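Local coordinates for mRNA export factor (Human herpesvirus 1, PDB 4YXP), which regulates viral gene expression, exporting intronless viral mRNAs from the nucleus and inhibiting host splicing, its folded C-terminal domain forming a homodimer, at residues 163-168 with 187-192; 183-188 with 193-198; 237-242 with 253-258. All blocks are in the same frame, centred on the assembly; numbering follows the deposited sequence.

Interaction 1: residues 163-168 with 187-192. With ZN (zinc ion), chain D.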
loop_
_atom_site.group_PDB
_atom_site.type_symbol
_atom_site.label_atom_id
_atom_site.label_comp_id
_atom_site.label_asym_id
_atom_site.label_seq_id
_atom_site.Cartn_x
_atom_site.Cartn_y
_atom_site.Cartn_z
ATOM N N CYS B 163 16.465 -7.230 -2.205
ATOM C CA CYS B 163 17.819 -7.236 -2.751
ATOM C C CYS B 163 18.758 -6.315 -1.963
ATOM O O CYS B 163 19.884 -6.691 -1.647
ATOM C CB CYS B 163 17.798 -6.819 -4.221
ATOM S SG CYS B 163 19.408 -6.959 -5.044
ATOM N N TYR B 164 18.290 -5.111 -1.648
ATOM C CA TYR B 164 19.137 -4.108 -0.999
ATOM C C TYR B 164 19.607 -4.539 0.393
ATOM O O TYR B 164 20.786 -4.408 0.724
ATOM C CB TYR B 164 18.391 -2.773 -0.898
ATOM C CG TYR B 164 19.096 -1.732 -0.049
ATOM C CD1 TYR B 164 20.063 -0.897 -0.595
ATOM C CD2 TYR B 164 18.787 -1.582 1.295
ATOM C CE1 TYR B 164 20.706 0.059 0.182
ATOM C CE2 TYR B 164 19.421 -0.632 2.076
ATOM C CZ TYR B 164 20.376 0.185 1.514
ATOM O OH TYR B 164 21.005 1.130 2.293
ATOM N N LEU B 165 18.688 -5.037 1.213
ATOM C CA LEU B 165 19.033 -5.430 2.574
ATOM C C LEU B 165 20.010 -6.601 2.575
ATOM O O LEU B 165 20.909 -6.671 3.414
ATOM C CB LEU B 165 17.773 -5.783 3.368
ATOM C CG LEU B 165 16.853 -4.597 3.684
ATOM C CD1 LEU B 165 15.547 -5.070 4.296
ATOM C CD2 LEU B 165 17.544 -3.604 4.617
ATOM N N LYS B 166 19.841 -7.513 1.625
ATOM C CA LYS B 166 20.744 -8.650 1.502
ATOM C C LYS B 166 22.167 -8.202 1.166
ATOM O O LYS B 166 23.140 -8.785 1.647
ATOM C CB LYS B 166 20.240 -9.621 0.435
ATOM C CG LYS B 166 19.895 -11.002 0.971
ATOM C CD LYS B 166 19.733 -12.026 -0.145
ATOM C CE LYS B 166 21.063 -12.332 -0.827
ATOM N NZ LYS B 166 20.945 -13.415 -1.840
ATOM N N ALA B 167 22.286 -7.168 0.339
ATOM C CA ALA B 167 23.592 -6.646 -0.054
ATOM C C ALA B 167 24.304 -5.992 1.127
ATOM O O ALA B 167 25.533 -6.005 1.208
ATOM C CB ALA B 167 23.445 -5.650 -1.194
ATOM N N ARG B 168 23.527 -5.420 2.039
ATOM C CA ARG B 168 24.086 -4.731 3.196
ATOM C C ARG B 168 24.307 -5.680 4.371
ATOM O O ARG B 168 24.785 -5.267 5.428
ATOM C CB ARG B 168 23.170 -3.581 3.618
ATOM C CG ARG B 168 22.949 -2.534 2.535
ATOM C CD ARG B 168 24.269 -2.078 1.937
ATOM N NE ARG B 168 24.130 -0.885 1.110
ATOM C CZ ARG B 168 25.153 -0.240 0.556
ATOM N NH1 ARG B 168 26.395 -0.673 0.742
ATOM N NH2 ARG B 168 24.936 0.843 -0.182
ATOM N N ASP B 187 21.428 1.386 8.846
ATOM C CA ASP B 187 21.323 2.250 7.677
ATOM C C ASP B 187 19.971 2.952 7.683
ATOM O O ASP B 187 19.172 2.758 8.599
ATOM C CB ASP B 187 21.498 1.445 6.385
ATOM C CG ASP B 187 20.206 0.789 5.927
ATOM O OD1 ASP B 187 19.590 0.050 6.724
ATOM O OD2 ASP B 187 19.800 1.027 4.771
ATOM N N ILE B 188 19.707 3.757 6.659
ATOM C CA ILE B 188 18.477 4.542 6.620
ATOM C C ILE B 188 17.246 3.647 6.458
ATOM O O ILE B 188 16.201 3.906 7.062
ATOM C CB ILE B 188 18.534 5.607 5.499
ATOM C CG1 ILE B 188 17.269 6.471 5.509
ATOM C CG2 ILE B 188 18.716 4.956 4.129
ATOM C CD1 ILE B 188 17.082 7.281 6.778
ATOM N N ALA B 189 17.352 2.601 5.647
ATOM C CA ALA B 189 16.208 1.728 5.415
ATOM C C ALA B 189 15.800 1.032 6.707
ATOM O O ALA B 189 14.626 1.046 7.080
ATOM C CB ALA B 189 16.516 0.705 4.336
ATOM N N SER B 190 16.764 0.426 7.391
ATOM C CA SER B 190 16.466 -0.269 8.638
ATOM C C SER B 190 16.036 0.725 9.720
ATOM O O SER B 190 15.210 0.399 10.569
ATOM C CB SER B 190 17.671 -1.093 9.107
ATOM O OG SER B 190 18.851 -0.319 9.182
ATOM N N PHE B 191 16.582 1.937 9.684
ATOM C CA PHE B 191 16.156 2.973 10.630
ATOM C C PHE B 191 14.670 3.271 10.473
ATOM O O PHE B 191 13.902 3.213 11.438
ATOM C CB PHE B 191 16.954 4.267 10.443
ATOM C CG PHE B 191 16.409 5.424 11.240
ATOM C CD1 PHE B 191 16.699 5.549 12.589
ATOM C CD2 PHE B 191 15.591 6.369 10.646
ATOM C CE1 PHE B 191 16.189 6.603 13.329
ATOM C CE2 PHE B 191 15.077 7.427 11.381
ATOM C CZ PHE B 191 15.375 7.543 12.723
ATOM N N VAL B 192 14.268 3.598 9.250
ATOM C CA VAL B 192 12.892 3.985 8.981
ATOM C C VAL B 192 11.922 2.874 9.387
ATOM O O VAL B 192 10.920 3.123 10.050
ATOM C CB VAL B 192 12.711 4.360 7.494
ATOM C CG1 VAL B 192 11.233 4.533 7.144
ATOM C CG2 VAL B 192 13.472 5.641 7.181
HETATM ZN ZN ZN D . 19.701 -5.045 -6.229
#
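The last turn of helix 146-167 meets the first turn of helix 188-204 with Leu-165 CA and Ala-189 CA 8.2 Å apart. Tyr-164 carries the contact. With CG anti to the backbone N (chi1 171°), its ring extends across the gap, and Tyr-164 OH donates to Asp-187 OD2 at 2.8 Å. Asp-187 OD2 lies at the ring edge and is met on its anti side, the hydroxyl standing 30° out of the carboxylate plane; ring and carboxylate planes are turned 36° apart. Ala-189 CB lies 3.9 Å from Tyr-164 CE2 and 4.4 Å from Leu-165 CD2, a small apolar patch beside the polar one. Ile-238 of helix 230-241 also packs on Tyr-164 and Ala-189.

Asp-187 is the N-cap of helix 188-204. Asp-187 OD1 accepts from Ser-190 N at 2.9 Å, from above the carboxylate plane, and from Ser-190 OG at 2.6 Å, while OD2 receives a weak bond from Ala-189 N. The one carboxylate thus serves both as helix cap and as acceptor for the neighbouring helix. Cys-163 SG binds zinc at 2.3 Å, with His-242, Cys-246 and Cys-251 completing the site. Gripped through both oxygens, the buried carboxylate is probably stabilised as an anion.

Interaction 2: residues 183-188 with 193-198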
loop_
_atom_site.group_PDB
_atom_site.type_symbol
_atom_site.label_atom_id
_atom_site.label_comp_id
_atom_site.label_asym_id
_atom_site.label_seq_id
_atom_site.Cartn_x
_atom_site.Cartn_y
_atom_site.Cartn_z
ATOM N N ALA B 183 19.232 -2.304 17.802
ATOM C CA ALA B 183 20.541 -2.855 17.461
ATOM C C ALA B 183 20.597 -3.365 16.021
ATOM O O ALA B 183 21.680 -3.611 15.493
ATOM C CB ALA B 183 20.906 -3.976 18.428
ATOM N N ASP B 184 19.436 -3.528 15.390
ATOM C CA ASP B 184 19.376 -3.970 13.996
ATOM C C ASP B 184 19.507 -2.801 13.017
ATOM O O ASP B 184 19.676 -3.004 11.816
ATOM C CB ASP B 184 18.065 -4.713 13.720
ATOM C CG ASP B 184 18.014 -6.086 14.374
ATOM O OD1 ASP B 184 19.076 -6.602 14.786
ATOM O OD2 ASP B 184 16.905 -6.657 14.462
ATOM N N ILE B 185 19.419 -1.578 13.530
ATOM C CA ILE B 185 19.496 -0.390 12.685
ATOM C C ILE B 185 20.946 -0.127 12.293
ATOM O O ILE B 185 21.791 0.144 13.149
ATOM C CB ILE B 185 18.877 0.830 13.393
ATOM C CG1 ILE B 185 17.400 0.554 13.706
ATOM C CG2 ILE B 185 19.035 2.082 12.533
ATOM C CD1 ILE B 185 16.700 1.658 14.484
ATOM N N LYS B 186 21.228 -0.208 10.995
ATOM C CA LYS B 186 22.582 0.006 10.487
ATOM C C LYS B 186 22.599 0.908 9.254
ATOM O O LYS B 186 23.655 1.166 8.682
ATOM C CB LYS B 186 23.240 -1.334 10.151
ATOM C CG LYS B 186 23.388 -2.282 11.332
ATOM C CD LYS B 186 24.303 -1.720 12.416
ATOM C CE LYS B 186 24.400 -2.674 13.597
ATOM N NZ LYS B 186 25.000 -2.040 14.804
ATOM N N ASP B 187 21.428 1.386 8.846
ATOM C CA ASP B 187 21.323 2.250 7.677
ATOM C C ASP B 187 19.971 2.952 7.683
ATOM O O ASP B 187 19.172 2.758 8.599
ATOM C CB ASP B 187 21.498 1.445 6.385
ATOM C CG ASP B 187 20.206 0.789 5.927
ATOM O OD1 ASP B 187 19.590 0.050 6.724
ATOM O OD2 ASP B 187 19.800 1.027 4.771
ATOM N N ILE B 188 19.707 3.757 6.659
ATOM C CA ILE B 188 18.477 4.542 6.620
ATOM C C ILE B 188 17.246 3.647 6.458
ATOM O O ILE B 188 16.201 3.906 7.062
ATOM C CB ILE B 188 18.534 5.607 5.499
ATOM C CG1 ILE B 188 17.269 6.471 5.509
ATOM C CG2 ILE B 188 18.716 4.956 4.129
ATOM C CD1 ILE B 188 17.082 7.281 6.778
ATOM N N PHE B 193 12.211 1.641 9.003
ATOM C CA PHE B 193 11.235 0.584 9.223
ATOM C C PHE B 193 11.234 0.075 10.665
ATOM O O PHE B 193 10.171 -0.217 11.208
ATOM C CB PHE B 193 11.470 -0.547 8.219
ATOM C CG PHE B 193 10.909 -0.238 6.865
ATOM C CD1 PHE B 193 9.564 -0.437 6.605
ATOM C CD2 PHE B 193 11.706 0.309 5.873
ATOM C CE1 PHE B 193 9.029 -0.128 5.365
ATOM C CE2 PHE B 193 11.177 0.622 4.634
ATOM C CZ PHE B 193 9.839 0.402 4.380
ATOM N N VAL B 194 12.396 0.013 11.303
ATOM C CA VAL B 194 12.462 -0.426 12.693
ATOM C C VAL B 194 11.787 0.606 13.609
ATOM O O VAL B 194 11.010 0.250 14.498
ATOM C CB VAL B 194 13.916 -0.684 13.130
ATOM C CG1 VAL B 194 14.000 -0.923 14.641
ATOM C CG2 VAL B 194 14.480 -1.883 12.388
ATOM N N ILE B 195 12.081 1.883 13.397
ATOM C CA ILE B 195 11.526 2.927 14.257
ATOM C C ILE B 195 10.013 3.015 14.081
ATOM O O ILE B 195 9.272 3.045 15.062
ATOM C CB ILE B 195 12.200 4.286 13.989
ATOM C CG1 ILE B 195 13.678 4.234 14.384
ATOM C CG2 ILE B 195 11.491 5.409 14.750
ATOM C CD1 ILE B 195 13.937 3.904 15.856
ATOM N N LEU B 196 9.546 3.055 12.840
ATOM C CA LEU B 196 8.111 3.112 12.587
ATOM C C LEU B 196 7.407 1.872 13.144
ATOM O O LEU B 196 6.305 1.972 13.680
ATOM C CB LEU B 196 7.822 3.250 11.089
ATOM C CG LEU B 196 8.210 4.564 10.407
ATOM C CD1 LEU B 196 7.731 4.554 8.964
ATOM C CD2 LEU B 196 7.655 5.780 11.141
ATOM N N ALA B 197 8.038 0.707 13.020
ATOM C CA ALA B 197 7.442 -0.528 13.525
ATOM C C ALA B 197 7.339 -0.494 15.048
ATOM O O ALA B 197 6.337 -0.928 15.619
ATOM C CB ALA B 197 8.246 -1.737 13.078
ATOM N N ARG B 198 8.381 0.012 15.701
ATOM C CA ARG B 198 8.384 0.121 17.154
ATOM C C ARG B 198 7.288 1.077 17.608
ATOM O O ARG B 198 6.516 0.761 18.507
ATOM C CB ARG B 198 9.747 0.596 17.664
ATOM C CG ARG B 198 10.824 -0.477 17.635
ATOM C CD ARG B 198 12.215 0.101 17.874
ATOM N NE ARG B 198 12.375 0.702 19.198
ATOM C CZ ARG B 198 12.775 0.048 20.286
ATOM N NH1 ARG B 198 13.046 -1.251 20.235
ATOM N NH2 ARG B 198 12.899 0.693 21.440
#
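Ile-185 directs CG1 anti to its carbonyl carbon (chi1 -60°), and the extended chi2 of 176° carries CD1 onward to Val-194 and Ile-195, in the second turn of helix 188-204. This is the packing of a lead-in loop on the helix it enters: residues 183-188 follow helix 173-179 and run into helix 188-204, so that Ile-185, two residues before the N-cap Asp-187, packs on the helix it precedes. Ile-185 CA and Val-194 CA come within 7.0 Å.

No hydrogen bond crosses between the segments, and the contact is wholly aliphatic. The side chains of Ile-185 and Val-194 cross obliquely, with Ile-185 CG1 3.7 Å from Val-194 CB, whereas Ile-185 and Ile-195 meet at about a right angle. All three residues are buried. Leu-176 of helix 173-179 packs on Val-194, and Ile-8 of the second subunit lies against Ile-185, so the loop is held between its own helix and the N-terminal part of the partner chain, in keeping with an intertwined dimer. Lys-186 adds a salt bridge to Asp-9 of that subunit. At the far end of the Ile-185 side chain, CD1 touches two methyl groups at once, Val-194 CG1 at 3.7 Å and Ile-195 CD1 at 3.8 Å.

Interaction 3: residues 237-242 with 253-258. With ZN (zinc ion), chain D.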
loop_
_atom_site.group_PDB
_atom_site.type_symbol
_atom_site.label_atom_id
_atom_site.label_comp_id
_atom_site.label_asym_id
_atom_site.label_seq_id
_atom_site.Cartn_x
_atom_site.Cartn_y
_atom_site.Cartn_z
ATOM N N GLU B 237 17.981 8.405 -1.958
ATOM C CA GLU B 237 19.394 8.217 -2.268
ATOM C C GLU B 237 19.727 6.752 -2.547
ATOM O O GLU B 237 20.415 6.453 -3.521
ATOM C CB GLU B 237 20.284 8.736 -1.132
ATOM C CG GLU B 237 21.775 8.557 -1.420
ATOM C CD GLU B 237 22.670 9.292 -0.438
ATOM O OE1 GLU B 237 22.305 9.394 0.751
ATOM O OE2 GLU B 237 23.745 9.768 -0.863
ATOM N N ILE B 238 19.251 5.839 -1.704
ATOM C CA ILE B 238 19.639 4.439 -1.851
ATOM C C ILE B 238 18.963 3.833 -3.080
ATOM O O ILE B 238 19.499 2.911 -3.690
ATOM C CB ILE B 238 19.333 3.618 -0.577
ATOM C CG1 ILE B 238 17.831 3.550 -0.289
ATOM C CG2 ILE B 238 20.084 4.197 0.611
ATOM C CD1 ILE B 238 17.474 2.557 0.807
ATOM N N LEU B 239 17.797 4.357 -3.450
ATOM C CA LEU B 239 17.141 3.934 -4.683
ATOM C C LEU B 239 18.009 4.312 -5.882
ATOM O O LEU B 239 17.968 3.657 -6.926
ATOM C CB LEU B 239 15.746 4.558 -4.800
ATOM C CG LEU B 239 14.652 3.889 -3.958
ATOM C CD1 LEU B 239 13.415 4.766 -3.838
ATOM C CD2 LEU B 239 14.277 2.537 -4.555
ATOM N N ASP B 240 18.814 5.358 -5.720
ATOM C CA ASP B 240 19.723 5.795 -6.775
ATOM C C ASP B 240 21.027 4.998 -6.787
ATOM O O ASP B 240 21.477 4.548 -7.845
ATOM C CB ASP B 240 20.040 7.286 -6.618
ATOM C CG ASP B 240 20.937 7.815 -7.731
ATOM O OD1 ASP B 240 20.662 7.514 -8.912
ATOM O OD2 ASP B 240 21.917 8.527 -7.422
ATOM N N THR B 241 21.624 4.818 -5.611
ATOM C CA THR B 241 23.003 4.333 -5.510
ATOM C C THR B 241 23.163 2.809 -5.460
ATOM O O THR B 241 24.247 2.292 -5.732
ATOM C CB THR B 241 23.686 4.903 -4.255
ATOM O OG1 THR B 241 22.986 4.459 -3.088
ATOM C CG2 THR B 241 23.700 6.427 -4.295
ATOM N N HIS B 242 22.102 2.094 -5.099
ATOM C CA HIS B 242 22.184 0.642 -4.950
ATOM C C HIS B 242 22.603 -0.034 -6.259
ATOM O O HIS B 242 23.318 -1.039 -6.247
ATOM C CB HIS B 242 20.842 0.081 -4.470
ATOM C CG HIS B 242 20.742 -1.412 -4.551
ATOM N ND1 HIS B 242 21.535 -2.255 -3.797
ATOM C CD2 HIS B 242 19.942 -2.215 -5.290
ATOM C CE1 HIS B 242 21.230 -3.508 -4.075
ATOM N NE2 HIS B 242 20.267 -3.514 -4.980
ATOM N N LEU B 253 15.495 -1.784 -12.741
ATOM C CA LEU B 253 14.200 -1.412 -13.303
ATOM C C LEU B 253 13.189 -1.111 -12.193
ATOM O O LEU B 253 12.424 -0.144 -12.269
ATOM C CB LEU B 253 13.683 -2.537 -14.207
ATOM C CG LEU B 253 12.584 -2.234 -15.230
ATOM C CD1 LEU B 253 12.968 -1.087 -16.145
ATOM C CD2 LEU B 253 12.301 -3.481 -16.061
ATOM N N THR B 254 13.199 -1.944 -11.158
ATOM C CA THR B 254 12.306 -1.782 -10.019
ATOM C C THR B 254 12.588 -0.456 -9.312
ATOM O O THR B 254 11.675 0.321 -9.031
ATOM C CB THR B 254 12.463 -2.962 -9.029
ATOM O OG1 THR B 254 12.012 -4.172 -9.651
ATOM C CG2 THR B 254 11.674 -2.730 -7.748
ATOM N N ALA B 255 13.859 -0.202 -9.029
ATOM C CA ALA B 255 14.251 1.019 -8.336
ATOM C C ALA B 255 13.863 2.250 -9.144
ATOM O O ALA B 255 13.387 3.242 -8.593
ATOM C CB ALA B 255 15.745 1.016 -8.062
ATOM N N SER B 256 14.055 2.182 -10.455
ATOM C CA SER B 256 13.809 3.330 -11.318
ATOM C C SER B 256 12.320 3.646 -11.420
ATOM O O SER B 256 11.932 4.814 -11.456
ATOM C CB SER B 256 14.387 3.085 -12.714
ATOM O OG SER B 256 15.800 3.003 -12.675
ATOM N N HIS B 257 11.486 2.612 -11.455
ATOM C CA HIS B 257 10.053 2.806 -11.651
ATOM C C HIS B 257 9.386 3.320 -10.375
ATOM O O HIS B 257 8.354 3.986 -10.434
ATOM C CB HIS B 257 9.390 1.506 -12.108
ATOM C CG HIS B 257 8.115 1.706 -12.865
ATOM N ND1 HIS B 257 7.635 2.960 -13.206
ATOM C CD2 HIS B 257 7.221 0.823 -13.362
ATOM C CE1 HIS B 257 6.505 2.830 -13.868
ATOM N NE2 HIS B 257 6.226 1.541 -13.981
ATOM N N ILE B 258 9.974 3.004 -9.226
ATOM C CA ILE B 258 9.525 3.574 -7.959
ATOM C C ILE B 258 9.802 5.077 -7.965
ATOM O O ILE B 258 8.953 5.879 -7.575
ATOM C CB ILE B 258 10.207 2.877 -6.762
ATOM C CG1 ILE B 258 9.706 1.434 -6.642
ATOM C CG2 ILE B 258 9.945 3.639 -5.455
ATOM C CD1 ILE B 258 10.478 0.584 -5.653
HETATM ZN ZN ZN D . 19.701 -5.045 -6.229
#
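Helix 230-241 of the CHC2-type zinc finger packs here on helix 249-259, whose first turn carries the zinc ligand Cys-251, and Leu-239 is the residue that joins them. Leu-239 CA lies 5.5 Å from Ala-255 CA, a close approach that the small alanine side chain permits. Ala-255 CB rests 3.6 Å from the backbone oxygen Leu-239 O and 4.1 Å from Leu-239 CD2, so the methyl group meets both backbone and side chain of the leucine. The two branches of Leu-239 divide the work: CD2 goes to Ala-255, while Leu-239 CD1 reaches Ile-258 CG2, one turn along helix 249-259, at 4.0 Å. The leucine and isoleucine side chains cross at about a right angle. No hydrogen bond links the segments, and the contact is apolar apart from Leu-239 O, which accepts from Arg-243 NH2.

At the end of residues 237-242 His-242 has CG anti to the backbone N (chi1 168°), which swings its imidazole to the metal, where His-242 NE2 binds zinc at 2.1 Å. A second-shell bond joins His-242 ND1 to Glu-245 OE2 and, with the metal on NE2, would hold the ring's rotation. Metal binding and helix packing thus connect the same two chain elements.

Phe-160 of helix 146-167 packs on Leu-239 and Ala-255, Phe-112 of helix 112-132 covers Leu-239 and Ile-258, and Asp-240, whose side chain leaves helix 230-241 away from residues 253-258, forms a salt bridge with Arg-34 of the second subunit.

All touching residues are buried except Ile-258 of interaction 3, which is partly exposed, and the contacts differ mainly in chemistry. Interaction 1 is the polar one, a tyrosine-carboxylate bond beside a small apolar patch, while interactions 2 and 3 rest on aliphatic side chains. Interactions 1 and 2 share Asp-187, Ile-188 and helix 188-204, one joining its start to a neighbouring helix and the other its second turn to the preceding loop. Interactions 1 and 3 meet at the zinc, to which each contributes a ligand, and Ile-238 of interaction 3 reaches into interaction 1. Interactions 2 and 3, with centres about 20 Å apart, touch through Ile-188 and Ile-238. Residues of each contact also reach the second subunit.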